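Local coordinates for cupin 2 conserved barrel domain protein (Planctomyces limnophilus, PDB 4H7L) that is of unknown function but binds a copper(II) ion in a cupin beta-barrel, consistent with a metal-dependent role, at residues R64-I69 against P119-D124; S48-Q53 against I112-S117; T80-G85 against R105-A110. One frame throughout, in Å; residues are numbered along the deposited sequence.

Contact 1: residues R64-I69 against P119-D124; sequences REHQEI and PFDPAD. With CU (copper (II) ion), chain D.
Asp124 and His66 meet side chain to side chain where the loop after the final strand of this cupin barrel folds back on the run leading into strand 67-72. Hydrogen bonds to one carboxylate dominate. Asp124 OD1 takes a nearly straight bond from Arg64 N (3.0 Å, 171°) on its syn lone pair. Asp124 OD2 is gripped twice: Glu65 N reaches it at 3.0 Å on the syn side, somewhat out of the carboxylate plane, and His66 ND1 donates at 2.8 Å to the anti lone pair of OD2. OD2 lies only 14° out of the His66 ring plane. Chi1 of -174° sets Asp124 CG anti to the backbone N, and the three donors then probably restrict rotation of the carboxylate about CB-CG. On the other edge of the ring, His66 NE2 makes a weak bond of 3.1 Å to Pro119 O.

Nonpolar contact is slight: Asp121 CB approaches His66 CE1 obliquely at 3.6 Å. Within the loop, Asp121 to Asp124 form a type I beta turn closed by Asp124 N and Asp121 O, and an Asx turn adds Ala123 N to Asp121 OD1 at 3.1 Å.

Strand 67-72 contributes one copper ligand, Glu68, alongside His61, His63 and His104. The loop reaches the second shell, since Asp124 O accepts from His63 ND1. The Glu68 carboxylate binds unevenly: its OE2 is 2.2 Å from the copper ion, while its OE1 stands 3.2 Å from the metal.

Contact 2: residues S48-Q53 against I112-S117; sequences SVHYTQ and IINIVS
His50 and Asn114 form the central hydrogen-bonded pair of this antiparallel ladder, with His50 N to Asn114 O at 2.9 Å and Asn114 N to His50 O at 2.8 Å. Ser48 with Val116 and Thr52 with Ile112 repeat the paired hydrogen bonds on either side. Within the central pair, the His50 and Asn114 side chains run side by side in the same direction, the ring and amide planes 79° apart. Val116 CG2 lies over one face of the imidazole, 4.1 Å from His50 NE2. The other sheet face carries the non-hydrogen-bonded pairs: Val49 CG1 meets Ile113 CG2 at 3.8 Å, and Ile113 CD1 sits at the edge of the Tyr51 ring, 3.9 Å from Tyr51 CD1. An alanine at Ile113 would probably open a gap between Val49 and Tyr51, leaving the Tyr51 ring edge without this neighbour.

The strand axes approach to 4.6 Å at 155°, as neighbours in the curled antiparallel sheet of a cupin barrel. Its His50, Asn114 and Val116 face looks toward the copper site, whereas Val49, Tyr51 and Ile115 pack on the second subunit, Ile115 against Ile115 of that chain.

Farther out, Asn114 CG is set anti to the backbone N, and ND2 donates to Glu68 OE1, placing Asn114 in the second shell of the metal. A water 2.8 Å from Thr52 OG1 also accepts a weak bond from Asn114 ND2 at 3.3 Å. Ser48 OG bonds to Phe120 N, and the Phe120 ring meets that of His50 edge-to-face.

Contact 3: residues T80-G85 against R105-A110; sequences TIELNG and RIVGEA
The guanidinium of Arg105 turns its edge to the carboxylate of Glu82, the two planes 53° apart. Glu82 OE1 lies near the guanidinium plane, 2.8 Å from Arg105 NE, in a salt bridge reinforced by a weak bond from Arg105 NH2 at 3.2 Å. Relative to the carboxylate, NE stands well above its plane (52°). The extended Glu82 and Arg105 side chains lie side by side. Val107 CG2 lies 3.7 Å from Glu82 OE2, the two side chains crossing obliquely, and Val107 CB touches Thr80 OG1 at 3.6 Å.

The backbones form an antiparallel ladder, with Thr80 paired to Val107 and Glu82 to Arg105. Glu82 N to Arg105 O is nearly straight at 2.9 Å (172°). Ile81 and Ile106, a non-hydrogen-bonded pair, turn to the opposite face; their CG1 atoms are 4.3 Å apart, and both side chains touch Tyr70 in the barrel interior. Strand 80-83 is central in a three-stranded sheet of the cupin fold.

Arg105 NH1 also donates to Ala58 O, so the arginine bridges acid and loop; at this partly exposed surface the pairing would probably offset the charge of Glu82 and limit swinging of both side chains.

How the contacts relate
Contacts 1 and 2 are adjacent, their centres about 11 Å apart, and share the larger sheet, in which strand 67-72 borders strand 110-117. They touch directly, through Ile69 N to Ile115 O. Contact 3 belongs to the three-stranded sheet, about 15 Å from contact 2 and about 18 Å from contact 1, centre to centre; Ile106 CD1 meets Ile112 CG2 of contact 2. Along the chain the segments run 48-53, 64-69, 80-85, 105-110, 112-117 and 119-124, so contacts 1 and 2 interleave while both enclose contact 3. This winding brings His104 to the site formed by His61, His63 and Glu68, and all three contacts reach the second subunit.

Contact 1: residues R64-I69 against P119-D124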
# COMPACT_ATOMS: atom_id res chain seq x y z
N ARG B 64 -17.88 -6.82 2.49
CA ARG B 64 -18.86 -6.19 3.36
C ARG B 64 -18.23 -5.51 4.57
O ARG B 64 -18.86 -4.67 5.21
CB ARG B 64 -19.88 -7.23 3.84
CG ARG B 64 -20.71 -7.82 2.72
CD ARG B 64 -21.84 -8.69 3.24
NE ARG B 64 -22.70 -9.11 2.14
CZ ARG B 64 -23.92 -9.63 2.27
NH1 ARG B 64 -24.45 -9.81 3.47
NH2 ARG B 64 -24.60 -9.97 1.19
N GLU B 65 -16.98 -5.87 4.87
CA GLU B 65 -16.34 -5.43 6.10
C GLU B 65 -14.92 -4.91 5.89
O GLU B 65 -14.26 -4.49 6.83
CB GLU B 65 -16.28 -6.61 7.08
CG GLU B 65 -17.63 -7.26 7.37
CD GLU B 65 -18.34 -6.63 8.55
OE1 GLU B 65 -18.26 -7.20 9.66
OE2 GLU B 65 -18.98 -5.57 8.37
N HIS B 66 -14.46 -4.93 4.64
CA HIS B 66 -13.08 -4.56 4.33
C HIS B 66 -13.03 -3.56 3.19
O HIS B 66 -13.74 -3.70 2.19
CB HIS B 66 -12.28 -5.79 3.92
CG HIS B 66 -12.05 -6.76 5.04
ND1 HIS B 66 -13.03 -7.61 5.50
CD2 HIS B 66 -10.96 -6.99 5.80
CE1 HIS B 66 -12.55 -8.33 6.49
NE2 HIS B 66 -11.29 -7.98 6.70
N GLN B 67 -12.19 -2.55 3.34
CA GLN B 67 -11.94 -1.63 2.24
C GLN B 67 -10.56 -1.93 1.70
O GLN B 67 -9.64 -2.26 2.45
CB GLN B 67 -12.07 -0.17 2.70
CG GLN B 67 -10.92 0.37 3.52
CD GLN B 67 -10.48 1.75 3.07
OE1 GLN B 67 -10.27 2.64 3.89
NE2 GLN B 67 -10.32 1.92 1.75
N GLU B 68 -10.42 -1.84 0.39
CA GLU B 68 -9.16 -2.17 -0.27
C GLU B 68 -8.62 -0.96 -1.01
O GLU B 68 -9.38 -0.12 -1.48
CB GLU B 68 -9.36 -3.35 -1.23
CG GLU B 68 -9.79 -4.64 -0.55
CD GLU B 68 -9.84 -5.83 -1.51
OE1 GLU B 68 -9.30 -6.90 -1.14
OE2 GLU B 68 -10.42 -5.71 -2.61
N ILE B 69 -7.30 -0.87 -1.09
CA ILE B 69 -6.66 0.14 -1.91
C ILE B 69 -5.64 -0.52 -2.82
O ILE B 69 -4.61 -1.00 -2.36
CB ILE B 69 -5.94 1.21 -1.08
CG1 ILE B 69 -6.93 1.93 -0.16
CG2 ILE B 69 -5.25 2.22 -2.00
CD1 ILE B 69 -6.28 2.96 0.74
N PRO B 119 -7.17 -6.01 8.68
CA PRO B 119 -6.41 -7.09 8.03
C PRO B 119 -7.31 -8.03 7.24
O PRO B 119 -8.41 -8.36 7.68
CB PRO B 119 -5.75 -7.80 9.22
CG PRO B 119 -5.61 -6.74 10.25
CD PRO B 119 -6.85 -5.89 10.11
N PHE B 120 -6.81 -8.46 6.09
CA PHE B 120 -7.56 -9.31 5.16
C PHE B 120 -8.15 -10.57 5.79
O PHE B 120 -7.49 -11.29 6.54
CB PHE B 120 -6.63 -9.69 4.01
CG PHE B 120 -7.15 -10.81 3.16
CD1 PHE B 120 -8.04 -10.56 2.14
CD2 PHE B 120 -6.73 -12.10 3.39
CE1 PHE B 120 -8.51 -11.59 1.36
CE2 PHE B 120 -7.19 -13.14 2.61
CZ PHE B 120 -8.09 -12.89 1.59
N ASP B 121 -9.42 -10.83 5.47
CA ASP B 121 -10.13 -12.02 5.92
C ASP B 121 -10.80 -12.68 4.71
O ASP B 121 -11.71 -12.10 4.12
CB ASP B 121 -11.17 -11.65 6.98
CG ASP B 121 -12.12 -12.79 7.31
OD1 ASP B 121 -11.75 -13.96 7.10
OD2 ASP B 121 -13.24 -12.50 7.78
N PRO B 122 -10.35 -13.89 4.34
CA PRO B 122 -10.83 -14.53 3.11
C PRO B 122 -12.32 -14.87 3.15
O PRO B 122 -12.94 -15.04 2.10
CB PRO B 122 -10.00 -15.80 3.03
CG PRO B 122 -9.67 -16.12 4.44
CD PRO B 122 -9.49 -14.79 5.12
N ALA B 123 -12.89 -14.96 4.35
CA ALA B 123 -14.31 -15.26 4.50
C ALA B 123 -15.18 -14.15 3.91
O ALA B 123 -16.33 -14.38 3.55
CB ALA B 123 -14.64 -15.45 5.96
N ASP B 124 -14.62 -12.94 3.82
CA ASP B 124 -15.39 -11.78 3.39
C ASP B 124 -15.29 -11.56 1.89
O ASP B 124 -14.63 -10.63 1.44
CB ASP B 124 -14.92 -10.53 4.13
CG ASP B 124 -15.79 -9.32 3.83
OD1 ASP B 124 -16.95 -9.52 3.42
OD2 ASP B 124 -15.32 -8.18 4.02
CU CU D . -11.46 -7.41 -3.51

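Contact 2: residues S48-Q53 against I112-S117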
# COMPACT_ATOMS: atom_id res chain seq x y z
N SER B 48 -3.46 -5.30 6.02
CA SER B 48 -2.69 -6.33 5.35
C SER B 48 -2.13 -5.72 4.09
O SER B 48 -2.71 -4.78 3.55
CB SER B 48 -3.58 -7.53 4.99
OG SER B 48 -4.15 -8.10 6.15
N VAL B 49 -1.02 -6.25 3.60
CA VAL B 49 -0.45 -5.78 2.35
C VAL B 49 -0.12 -6.97 1.45
O VAL B 49 0.74 -7.79 1.76
CB VAL B 49 0.80 -4.93 2.58
CG1 VAL B 49 1.42 -4.52 1.26
CG2 VAL B 49 0.44 -3.70 3.39
N HIS B 50 -0.83 -7.05 0.33
CA HIS B 50 -0.64 -8.12 -0.64
C HIS B 50 0.13 -7.62 -1.85
O HIS B 50 -0.08 -6.49 -2.30
CB HIS B 50 -1.99 -8.65 -1.13
CG HIS B 50 -2.92 -9.09 -0.03
ND1 HIS B 50 -2.54 -9.14 1.29
CD2 HIS B 50 -4.21 -9.50 -0.08
CE1 HIS B 50 -3.56 -9.57 2.02
NE2 HIS B 50 -4.58 -9.79 1.21
N TYR B 51 1.01 -8.45 -2.37
CA TYR B 51 1.64 -8.21 -3.66
C TYR B 51 1.04 -9.23 -4.62
O TYR B 51 1.35 -10.42 -4.54
CB TYR B 51 3.15 -8.34 -3.55
CG TYR B 51 3.90 -8.27 -4.86
CD1 TYR B 51 3.96 -7.10 -5.60
CD2 TYR B 51 4.56 -9.38 -5.35
CE1 TYR B 51 4.65 -7.04 -6.79
CE2 TYR B 51 5.26 -9.33 -6.54
CZ TYR B 51 5.30 -8.16 -7.26
OH TYR B 51 5.99 -8.10 -8.44
N THR B 52 0.18 -8.77 -5.51
CA THR B 52 -0.72 -9.66 -6.23
C THR B 52 -0.53 -9.61 -7.73
O THR B 52 -0.51 -8.54 -8.34
CB THR B 52 -2.19 -9.31 -5.91
OG1 THR B 52 -2.43 -9.48 -4.51
CG2 THR B 52 -3.14 -10.20 -6.70
N GLN B 53 -0.42 -10.79 -8.33
CA GLN B 53 -0.31 -10.94 -9.77
C GLN B 53 -1.66 -11.29 -10.37
O GLN B 53 -2.20 -12.36 -10.10
CB GLN B 53 0.71 -12.03 -10.12
CG GLN B 53 2.11 -11.77 -9.59
CD GLN B 53 2.79 -10.64 -10.32
OE1 GLN B 53 2.18 -9.97 -11.15
NE2 GLN B 53 4.06 -10.41 -10.01
N ILE B 112 -0.23 -5.58 -8.72
CA ILE B 112 -0.69 -4.56 -7.79
C ILE B 112 -0.22 -4.80 -6.37
O ILE B 112 0.14 -5.91 -5.99
CB ILE B 112 -2.22 -4.47 -7.79
CG1 ILE B 112 -2.84 -5.75 -7.22
CG2 ILE B 112 -2.74 -4.21 -9.19
CD1 ILE B 112 -4.15 -5.52 -6.52
N ILE B 113 -0.21 -3.72 -5.59
CA ILE B 113 -0.14 -3.80 -4.14
C ILE B 113 -1.55 -3.62 -3.63
O ILE B 113 -2.13 -2.55 -3.79
CB ILE B 113 0.72 -2.68 -3.53
CG1 ILE B 113 2.16 -2.73 -4.06
CG2 ILE B 113 0.70 -2.78 -2.01
CD1 ILE B 113 2.95 -3.91 -3.57
N ASN B 114 -2.11 -4.65 -3.01
CA ASN B 114 -3.44 -4.52 -2.43
C ASN B 114 -3.36 -4.29 -0.93
O ASN B 114 -2.89 -5.14 -0.18
CB ASN B 114 -4.27 -5.77 -2.73
CG ASN B 114 -5.69 -5.66 -2.21
OD1 ASN B 114 -6.12 -4.58 -1.80
ND2 ASN B 114 -6.42 -6.77 -2.23
N ILE B 115 -3.80 -3.11 -0.51
CA ILE B 115 -3.79 -2.74 0.90
C ILE B 115 -5.19 -2.92 1.47
O ILE B 115 -6.14 -2.28 1.02
CB ILE B 115 -3.34 -1.28 1.07
CG1 ILE B 115 -1.93 -1.10 0.50
CG2 ILE B 115 -3.36 -0.88 2.53
CD1 ILE B 115 -1.63 0.32 0.06
N VAL B 116 -5.31 -3.80 2.46
CA VAL B 116 -6.62 -4.19 2.98
C VAL B 116 -6.78 -3.80 4.45
O VAL B 116 -5.90 -4.07 5.27
CB VAL B 116 -6.82 -5.71 2.87
CG1 VAL B 116 -8.22 -6.10 3.33
CG2 VAL B 116 -6.58 -6.17 1.44
N SER B 117 -7.91 -3.17 4.79
CA SER B 117 -8.18 -2.80 6.17
C SER B 117 -9.64 -3.09 6.56
O SER B 117 -10.55 -2.80 5.81
CB SER B 117 -7.89 -1.32 6.39
OG SER B 117 -9.03 -0.54 6.10
O HOH W 1 -4.96 -9.55 -3.29

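Contact 3: residues T80-G85 against R105-A110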
# COMPACT_ATOMS: atom_id res chain seq x y z
N THR B 80 -7.99 -2.87 -17.45
CA THR B 80 -8.88 -1.94 -16.78
C THR B 80 -9.27 -2.43 -15.40
O THR B 80 -8.95 -3.55 -15.01
CB THR B 80 -10.18 -1.73 -17.58
OG1 THR B 80 -10.93 -2.95 -17.60
CG2 THR B 80 -9.87 -1.30 -19.01
N ILE B 81 -9.97 -1.57 -14.67
CA ILE B 81 -10.58 -1.96 -13.42
C ILE B 81 -12.05 -1.63 -13.54
O ILE B 81 -12.42 -0.61 -14.12
CB ILE B 81 -9.95 -1.21 -12.22
CG1 ILE B 81 -10.56 -1.71 -10.91
CG2 ILE B 81 -10.15 0.29 -12.36
CD1 ILE B 81 -9.68 -1.45 -9.71
N GLU B 82 -12.90 -2.50 -13.02
CA GLU B 82 -14.34 -2.28 -13.06
C GLU B 82 -14.86 -2.00 -11.66
O GLU B 82 -14.69 -2.81 -10.76
CB GLU B 82 -15.06 -3.48 -13.66
CG GLU B 82 -14.80 -3.65 -15.15
CD GLU B 82 -15.45 -4.90 -15.73
OE1 GLU B 82 -16.07 -5.67 -14.96
OE2 GLU B 82 -15.35 -5.11 -16.95
N LEU B 83 -15.47 -0.83 -11.49
CA LEU B 83 -16.03 -0.43 -10.21
C LEU B 83 -17.51 -0.15 -10.38
O LEU B 83 -17.91 0.74 -11.13
CB LEU B 83 -15.30 0.80 -9.68
CG LEU B 83 -13.80 0.60 -9.44
CD1 LEU B 83 -13.08 1.92 -9.26
CD2 LEU B 83 -13.59 -0.28 -8.22
N ASN B 84 -18.33 -0.93 -9.68
CA ASN B 84 -19.79 -0.87 -9.84
C ASN B 84 -20.19 -0.74 -11.30
O ASN B 84 -20.98 0.14 -11.66
CB ASN B 84 -20.38 0.28 -9.02
CG ASN B 84 -20.36 0.01 -7.53
OD1 ASN B 84 -20.50 -1.13 -7.09
ND2 ASN B 84 -20.20 1.07 -6.74
N GLY B 85 -19.65 -1.61 -12.14
CA GLY B 85 -20.06 -1.70 -13.53
C GLY B 85 -19.46 -0.66 -14.46
O GLY B 85 -19.77 -0.64 -15.65
N ARG B 105 -13.49 -5.70 -9.93
CA ARG B 105 -12.58 -6.71 -10.43
C ARG B 105 -11.64 -6.08 -11.44
O ARG B 105 -11.93 -5.02 -11.99
CB ARG B 105 -13.33 -7.86 -11.10
CG ARG B 105 -14.06 -7.44 -12.35
CD ARG B 105 -14.32 -8.62 -13.26
NE ARG B 105 -15.16 -8.23 -14.38
CZ ARG B 105 -15.84 -9.08 -15.14
NH1 ARG B 105 -15.79 -10.38 -14.91
NH2 ARG B 105 -16.59 -8.62 -16.13
N ILE B 106 -10.50 -6.73 -11.68
CA ILE B 106 -9.56 -6.28 -12.69
C ILE B 106 -9.70 -7.12 -13.96
O ILE B 106 -10.02 -8.31 -13.90
CB ILE B 106 -8.12 -6.31 -12.16
CG1 ILE B 106 -7.90 -5.13 -11.21
CG2 ILE B 106 -7.13 -6.23 -13.31
CD1 ILE B 106 -6.55 -5.12 -10.54
N VAL B 107 -9.46 -6.49 -15.10
CA VAL B 107 -9.60 -7.14 -16.39
C VAL B 107 -8.30 -6.97 -17.16
O VAL B 107 -7.81 -5.85 -17.31
CB VAL B 107 -10.77 -6.52 -17.19
CG1 VAL B 107 -10.85 -7.11 -18.58
CG2 VAL B 107 -12.07 -6.72 -16.43
N GLY B 108 -7.74 -8.08 -17.63
CA GLY B 108 -6.42 -8.06 -18.24
C GLY B 108 -5.36 -8.26 -17.19
O GLY B 108 -5.65 -8.26 -16.00
N GLU B 109 -4.11 -8.43 -17.62
CA GLU B 109 -3.03 -8.73 -16.68
C GLU B 109 -2.52 -7.47 -15.98
O GLU B 109 -2.58 -6.37 -16.52
CB GLU B 109 -1.88 -9.43 -17.40
CG GLU B 109 -2.27 -10.78 -17.99
CD GLU B 109 -1.11 -11.76 -18.03
OE1 GLU B 109 -0.20 -11.64 -17.18
OE2 GLU B 109 -1.12 -12.66 -18.90
N ALA B 110 -2.02 -7.65 -14.76
CA ALA B 110 -1.54 -6.53 -13.96
C ALA B 110 -0.82 -7.01 -12.70
O ALA B 110 -0.99 -8.15 -12.26
CB ALA B 110 -2.70 -5.63 -13.58